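Local coordinates for D-alanyl-D-alanine carboxypeptidase (Enterococcus faecalis V583, PDB 5ZHF), which removes the C-terminal D-alanine from peptidoglycan-derived pentapeptides as a zinc-dependent DD-carboxypeptidase of the M15B family linked to vancomycin resistance, at residues 158-161 / 162-166; 195-199 / 200-204; 67-70 / 71-75. All coordinates share one frame; numbering follows the deposited sequence.

Interaction 1: residues 158-161 / 162-166; sequences NEVY and RWLDE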
# COMPACT_ATOMS: atom_id res chain seq x y z
N ASN A 158 13.05 -8.30 -5.10
CA ASN A 158 13.81 -7.08 -5.39
C ASN A 158 13.69 -6.60 -6.83
O ASN A 158 13.69 -5.40 -7.08
CB ASN A 158 15.27 -7.24 -4.97
CG ASN A 158 15.43 -7.29 -3.46
OD1 ASN A 158 14.78 -6.54 -2.73
ND2 ASN A 158 16.30 -8.17 -2.99
N GLU A 159 13.54 -7.53 -7.77
CA GLU A 159 13.29 -7.18 -9.17
C GLU A 159 11.92 -6.48 -9.35
O GLU A 159 11.81 -5.47 -10.05
CB GLU A 159 13.34 -8.42 -10.07
CG GLU A 159 14.77 -8.91 -10.28
CD GLU A 159 14.91 -10.29 -10.89
OE1 GLU A 159 13.98 -11.11 -10.86
OE2 GLU A 159 16.02 -10.56 -11.39
N VAL A 160 10.91 -7.05 -8.73
CA VAL A 160 9.56 -6.47 -8.75
C VAL A 160 9.54 -5.12 -8.02
O VAL A 160 8.96 -4.17 -8.53
CB VAL A 160 8.53 -7.45 -8.15
CG1 VAL A 160 7.19 -6.75 -7.88
CG2 VAL A 160 8.37 -8.62 -9.10
N TYR A 161 10.17 -5.04 -6.84
CA TYR A 161 10.17 -3.80 -6.07
C TYR A 161 10.89 -2.68 -6.80
O TYR A 161 10.42 -1.53 -6.83
CB TYR A 161 10.77 -3.98 -4.67
CG TYR A 161 10.10 -5.02 -3.81
CD1 TYR A 161 8.73 -5.32 -3.93
CD2 TYR A 161 10.82 -5.71 -2.83
CE1 TYR A 161 8.12 -6.25 -3.12
CE2 TYR A 161 10.21 -6.66 -2.04
CZ TYR A 161 8.86 -6.93 -2.18
OH TYR A 161 8.27 -7.88 -1.38
N ARG A 162 12.00 -3.01 -7.45
CA ARG A 162 12.73 -2.05 -8.26
C ARG A 162 11.91 -1.57 -9.45
O ARG A 162 11.84 -0.37 -9.71
CB ARG A 162 14.08 -2.62 -8.71
CG ARG A 162 14.92 -1.60 -9.46
CD ARG A 162 16.25 -2.18 -9.86
NE ARG A 162 16.10 -3.31 -10.75
CZ ARG A 162 17.12 -3.99 -11.28
NH1 ARG A 162 18.38 -3.64 -11.00
NH2 ARG A 162 16.87 -5.02 -12.08
N TRP A 163 11.24 -2.50 -10.16
CA TRP A 163 10.44 -2.13 -11.30
C TRP A 163 9.29 -1.22 -10.86
O TRP A 163 8.99 -0.23 -11.53
CB TRP A 163 9.91 -3.37 -12.03
CG TRP A 163 9.20 -3.03 -13.31
CD1 TRP A 163 9.74 -3.00 -14.56
CD2 TRP A 163 7.83 -2.61 -13.45
NE1 TRP A 163 8.80 -2.63 -15.48
CE2 TRP A 163 7.62 -2.36 -14.83
CE3 TRP A 163 6.75 -2.45 -12.56
CZ2 TRP A 163 6.39 -1.96 -15.33
CZ3 TRP A 163 5.53 -2.01 -13.07
CH2 TRP A 163 5.36 -1.78 -14.44
N LEU A 164 8.65 -1.57 -9.75
CA LEU A 164 7.53 -0.76 -9.27
C LEU A 164 8.00 0.66 -8.92
O LEU A 164 7.33 1.67 -9.27
CB LEU A 164 6.90 -1.41 -8.05
CG LEU A 164 6.11 -2.68 -8.36
CD1 LEU A 164 5.83 -3.44 -7.09
CD2 LEU A 164 4.83 -2.40 -9.15
N ASP A 165 9.12 0.74 -8.22
CA ASP A 165 9.68 2.04 -7.80
C ASP A 165 9.84 2.95 -9.00
O ASP A 165 9.51 4.15 -8.95
CB ASP A 165 11.02 1.86 -7.06
CG ASP A 165 11.66 3.20 -6.67
OD1 ASP A 165 11.18 3.84 -5.70
OD2 ASP A 165 12.62 3.62 -7.36
N GLU A 166 10.36 2.39 -10.09
CA GLU A 166 10.72 3.16 -11.28
C GLU A 166 9.57 3.38 -12.26
O GLU A 166 9.66 4.25 -13.14
CB GLU A 166 11.91 2.46 -11.97
CG GLU A 166 13.15 2.45 -11.07
CD GLU A 166 14.28 1.53 -11.54
OE1 GLU A 166 14.16 0.93 -12.60
OE2 GLU A 166 15.28 1.40 -10.81
O HOH W 1 13.61 -5.40 -12.13
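Four i to i+4 bonds tie Asn-158 through Tyr-161 to Arg-162 through Asp-165, the repeat that defines an alpha-helix; the one from Leu-164 N to Val-160 O measures 2.9 Å. The helix, 157-167, is amphipathic, with a buried ridge of Val-160 and Leu-164 one turn apart. These two side chains run side by side in the same direction, and CG1 of Val-160 meets CD1 of Leu-164 at 3.7 Å. Val-160 places that methyl anti to its own nitrogen (chi1 167°), while Leu-164 turns CG away from its carbonyl carbon (chi1 -72°). Both pack on Ile-148 of strand 145-150, which carries the zinc ligand Asp-147. Next to this ridge, the ring of Trp-163 receives CD2 of Leu-164 at its edge, in plane, and its NE1 bonds to Asp-87. Tyr-161 OH bonds to Asn-149 OD1; the Tyr-161 side chain lies about 10 Å from the zinc ion at the nearest atoms. On the exposed side, Arg-162 bends at chi3 and holds a water in the plane of its guanidinium: the water accepts from Arg-162 NH2 at 3.3 Å and donates to Glu-159 O at 2.8 Å.

Interaction 2: residues 195-199 / 200-204; sequences RYVGI and EAATK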
# COMPACT_ATOMS: atom_id res chain seq x y z
N ARG A 195 -0.15 2.49 -3.58
CA ARG A 195 -1.43 3.20 -3.36
C ARG A 195 -1.81 3.89 -4.64
O ARG A 195 -0.99 4.59 -5.25
CB ARG A 195 -1.25 4.23 -2.24
CG ARG A 195 -2.29 5.34 -2.14
CD ARG A 195 -3.70 4.84 -1.89
NE ARG A 195 -4.61 5.95 -2.16
CZ ARG A 195 -5.00 6.87 -1.30
NH1 ARG A 195 -4.66 6.81 -0.01
NH2 ARG A 195 -5.80 7.85 -1.73
N TYR A 196 -3.06 3.70 -5.07
CA TYR A 196 -3.58 4.40 -6.22
C TYR A 196 -4.00 5.83 -5.82
O TYR A 196 -4.85 6.00 -4.94
CB TYR A 196 -4.79 3.71 -6.81
CG TYR A 196 -5.27 4.40 -8.07
CD1 TYR A 196 -4.60 4.23 -9.28
CD2 TYR A 196 -6.36 5.29 -8.03
CE1 TYR A 196 -5.03 4.86 -10.44
CE2 TYR A 196 -6.79 5.93 -9.19
CZ TYR A 196 -6.14 5.73 -10.37
OH TYR A 196 -6.57 6.35 -11.53
N VAL A 197 -3.40 6.80 -6.49
CA VAL A 197 -3.83 8.21 -6.41
C VAL A 197 -4.23 8.84 -7.75
O VAL A 197 -4.72 10.00 -7.78
CB VAL A 197 -2.74 9.06 -5.75
CG1 VAL A 197 -2.57 8.65 -4.30
CG2 VAL A 197 -1.43 8.98 -6.52
N GLY A 198 -4.01 8.12 -8.86
CA GLY A 198 -4.23 8.64 -10.21
C GLY A 198 -2.95 9.12 -10.82
O GLY A 198 -2.00 9.48 -10.12
N ILE A 199 -2.91 9.13 -12.14
CA ILE A 199 -1.70 9.39 -12.89
C ILE A 199 -1.17 10.80 -12.65
O ILE A 199 0.02 10.98 -12.45
CB ILE A 199 -1.90 9.07 -14.40
CG1 ILE A 199 -2.09 7.55 -14.58
CG2 ILE A 199 -0.72 9.53 -15.23
CD1 ILE A 199 -2.67 7.11 -15.91
N GLU A 200 -2.06 11.79 -12.62
CA GLU A 200 -1.66 13.20 -12.42
C GLU A 200 -0.87 13.39 -11.13
O GLU A 200 0.25 13.87 -11.13
CB GLU A 200 -2.89 14.11 -12.43
CG GLU A 200 -2.60 15.60 -12.36
CD GLU A 200 -3.88 16.42 -12.49
OE1 GLU A 200 -4.33 16.98 -11.48
OE2 GLU A 200 -4.44 16.48 -13.61
N ALA A 201 -1.47 12.98 -10.02
CA ALA A 201 -0.84 13.14 -8.72
C ALA A 201 0.39 12.23 -8.59
O ALA A 201 1.42 12.63 -8.05
CB ALA A 201 -1.82 12.85 -7.59
N ALA A 202 0.28 10.99 -9.07
CA ALA A 202 1.40 10.05 -8.91
C ALA A 202 2.66 10.54 -9.59
O ALA A 202 3.76 10.41 -9.05
CB ALA A 202 1.03 8.67 -9.45
N THR A 203 2.49 11.13 -10.76
CA THR A 203 3.61 11.60 -11.55
C THR A 203 4.29 12.77 -10.86
O THR A 203 5.52 12.83 -10.82
CB THR A 203 3.16 11.97 -12.96
OG1 THR A 203 2.51 10.83 -13.58
CG2 THR A 203 4.34 12.43 -13.80
N LYS A 204 3.50 13.69 -10.30
CA LYS A 204 4.05 14.82 -9.54
C LYS A 204 4.76 14.34 -8.29
O LYS A 204 5.87 14.77 -7.98
CB LYS A 204 2.95 15.82 -9.18
CG LYS A 204 2.36 16.55 -10.38
CD LYS A 204 1.24 17.51 -9.99
CE LYS A 204 0.92 18.45 -11.14
NZ LYS A 204 -0.47 19.01 -11.06
O HOH W 2 -4.36 12.06 -9.87
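Ala-202 N reaches Gly-198 O at 2.9 Å, one of the backbone hydrogen bonds that start helix 199-208 two residues after strand 193-196 ends, with Gly-198 at the N-cap. Gly-198 has a positive phi (98°) at which a beta carbon would jam against the preceding carbonyl oxygen, a backbone shape that calls for glycine. One residue further on, Thr-203 N bonds to Ile-199 O at 3.0 Å.

Side-chain polar contact adds a second donor to the same acceptor. Thr-203 OG1 gives its hydrogen to Ile-199 O at 2.7 Å, and the hydroxyl and the amide come from opposite faces of the carbonyl plane. The torsion responsible sets OG1 beside the backbone nitrogen of Thr-203 (chi1 -56°), so that the hydroxyl folds back over the preceding turn.

Water-mediated contact joins the residue before the N-cap to the first turn: one water donates to Val-197 O and accepts from Ala-201 N, each at 3.0 Å. Val-197 O is bound by Ser-42 OG as well.

Apolar contact is made by Val-197 CG2 with two alanine methyls. Wedged between its backbone nitrogen and carbonyl carbon, Val-197 CG2 touches Ala-202 CB at 3.8 Å and Ala-201 CB at 4.0 Å. Val-197 and Ala-202 also both rest on Ile-174 of strand 173-175. On the strand side, Gly-198 N sits 3.4 Å above the ring of Tyr-196, over its centre.

Taken together, two polar backbone atoms of the first turn have partners beyond the regular helical pattern: the Ala-201 amide is served by water and the Ile-199 carbonyl is gripped twice, by amide and hydroxyl. Beside them, the two alanine methyls make a purely apolar contact with the valine just after the strand.

Interaction 3: residues 67-70 / 71-75; sequences ERID and IRISP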
# COMPACT_ATOMS: atom_id res chain seq x y z
N GLU A 67 -8.17 -11.85 -4.23
CA GLU A 67 -8.02 -10.54 -3.60
C GLU A 67 -8.98 -9.57 -4.28
O GLU A 67 -9.34 -9.76 -5.44
CB GLU A 67 -6.58 -10.02 -3.73
CG GLU A 67 -5.55 -10.87 -3.00
CD GLU A 67 -5.77 -10.94 -1.49
OE1 GLU A 67 -6.05 -9.91 -0.86
OE2 GLU A 67 -5.61 -12.05 -0.94
N ARG A 68 -9.42 -8.58 -3.53
CA ARG A 68 -10.36 -7.58 -4.01
C ARG A 68 -9.74 -6.20 -4.03
O ARG A 68 -8.87 -5.89 -3.21
CB ARG A 68 -11.61 -7.57 -3.14
CG ARG A 68 -12.51 -8.78 -3.38
CD ARG A 68 -13.71 -8.82 -2.42
NE ARG A 68 -13.26 -8.97 -1.03
CZ ARG A 68 -14.00 -8.81 0.06
NH1 ARG A 68 -15.28 -8.46 -0.02
NH2 ARG A 68 -13.45 -9.00 1.26
N ILE A 69 -10.21 -5.37 -4.96
CA ILE A 69 -9.76 -3.99 -5.13
C ILE A 69 -10.97 -3.10 -5.45
O ILE A 69 -11.97 -3.58 -5.97
CB ILE A 69 -8.72 -3.86 -6.26
CG1 ILE A 69 -9.28 -4.44 -7.57
CG2 ILE A 69 -7.41 -4.52 -5.84
CD1 ILE A 69 -8.56 -3.97 -8.80
N ASP A 70 -10.84 -1.82 -5.14
CA ASP A 70 -11.80 -0.81 -5.62
C ASP A 70 -11.92 -0.94 -7.14
O ASP A 70 -10.93 -0.87 -7.86
CB ASP A 70 -11.33 0.58 -5.16
CG ASP A 70 -12.33 1.69 -5.46
OD1 ASP A 70 -13.05 1.61 -6.48
OD2 ASP A 70 -12.38 2.62 -4.65
N ILE A 71 -13.13 -1.18 -7.63
CA ILE A 71 -13.35 -1.33 -9.07
C ILE A 71 -12.74 -0.15 -9.88
O ILE A 71 -12.29 -0.34 -11.00
CB ILE A 71 -14.85 -1.50 -9.42
CG1 ILE A 71 -15.09 -1.89 -10.89
CG2 ILE A 71 -15.61 -0.21 -9.13
CD1 ILE A 71 -14.51 -3.21 -11.36
N ARG A 72 -12.66 1.04 -9.27
CA ARG A 72 -12.15 2.20 -9.98
C ARG A 72 -10.68 2.11 -10.36
O ARG A 72 -10.26 2.80 -11.29
CB ARG A 72 -12.41 3.48 -9.16
CG ARG A 72 -13.89 3.81 -9.06
CD ARG A 72 -14.13 4.96 -8.11
NE ARG A 72 -13.97 4.56 -6.72
CZ ARG A 72 -14.30 5.30 -5.66
NH1 ARG A 72 -14.82 6.51 -5.79
NH2 ARG A 72 -14.11 4.81 -4.44
N ILE A 73 -9.90 1.28 -9.64
CA ILE A 73 -8.46 1.15 -9.93
C ILE A 73 -8.17 -0.06 -10.82
O ILE A 73 -7.05 -0.20 -11.29
CB ILE A 73 -7.56 1.10 -8.65
CG1 ILE A 73 -7.52 -0.30 -8.01
CG2 ILE A 73 -7.98 2.16 -7.65
CD1 ILE A 73 -6.64 -0.36 -6.77
N SER A 74 -9.18 -0.86 -11.11
CA SER A 74 -8.98 -2.10 -11.87
C SER A 74 -8.20 -1.99 -13.21
O SER A 74 -7.22 -2.71 -13.41
CB SER A 74 -10.31 -2.81 -12.09
OG SER A 74 -10.08 -3.96 -12.89
N PRO A 75 -8.62 -1.11 -14.13
CA PRO A 75 -7.87 -1.02 -15.40
C PRO A 75 -6.45 -0.51 -15.25
O PRO A 75 -5.58 -0.90 -16.03
CB PRO A 75 -8.72 -0.09 -16.27
CG PRO A 75 -9.61 0.63 -15.34
CD PRO A 75 -9.76 -0.18 -14.09
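Asp-70 meets Arg-72 and Ile-73 where strand 68-70 gives way to the 3-10 segment 71-73, which leads on to helix 74-86. Ile-71 comes first. It packs on Glu-61 of strand 60-62, and its CG2 passes Asp-70 OD1 loosely at 4.1 Å.

Arg-72 carries the polar contact. Its backbone N bonds to Asp-70 OD1 at 2.9 Å on the anti side of the carboxylate, the side-chain-to-N(i+2) bond of an Asx turn. Its side chain then curls back, bent at chi3 (-74°), so that the guanidinium approaches the same carboxylate side-on. NE meets OD1 of Asp-70 at 3.1 Å from the syn side, almost straight at 169°, and NH2 of Arg-72 meets OD2 of Asp-70 at 2.8 Å on its syn lone pair. The carboxylate and guanidinium planes are 34° apart, a twisted rather than flat bidentate salt bridge.

Ile-73 follows, with its N bonded to Asp-70 O at 3.0 Å; this i to i+3 bond is the mark of a 3-10 turn. Its CG1 lies 3.9 Å from CD1 of Ile-69, and the two side chains cross at a slant; Ile-73 also packs on Leu-144. Ser-74 is next: its CA lies 3.6 Å from Ile-69 CD1, while its OG bonds to Glu-61.

The chemistry centres on one residue. Asp-70 is buried and accepts through both carboxylate oxygens as well as its carbonyl, binding the amides of Arg-72 and Ile-73 and pairing with the guanidinium; that pairing would be expected to favour the ionised carboxylate. With OD1 held by the amide and NE of Arg-72 and OD2 by NH2, both oxygens are tied, which should restrict the carboxylate's rotation.

Each contact mixes core and surface: buried Val-160 and Leu-164 against exposed Arg-162 in interaction 1, Val-197 and the alanines against Ile-199 and Glu-200 in interaction 2, Ile-69, Asp-70 and Ile-73 against Ile-71 and Arg-72 in interaction 3. Interaction 1 lies within a single helix, whereas interactions 2 and 3 are junctions where a strand leads into a helix. A salt bridge joins the two segments only at 67-75; 195-204 relies on hydroxyl, water and small apolar groups, and 158-166 on regular backbone bonds. Interactions 2 and 3 touch, Tyr-196 CG lying 3.5 Å from Ile-73 CG2. Interaction 1 stands apart, its centre about 17 Å from that of interaction 2 and about 21 Å from that of interaction 3.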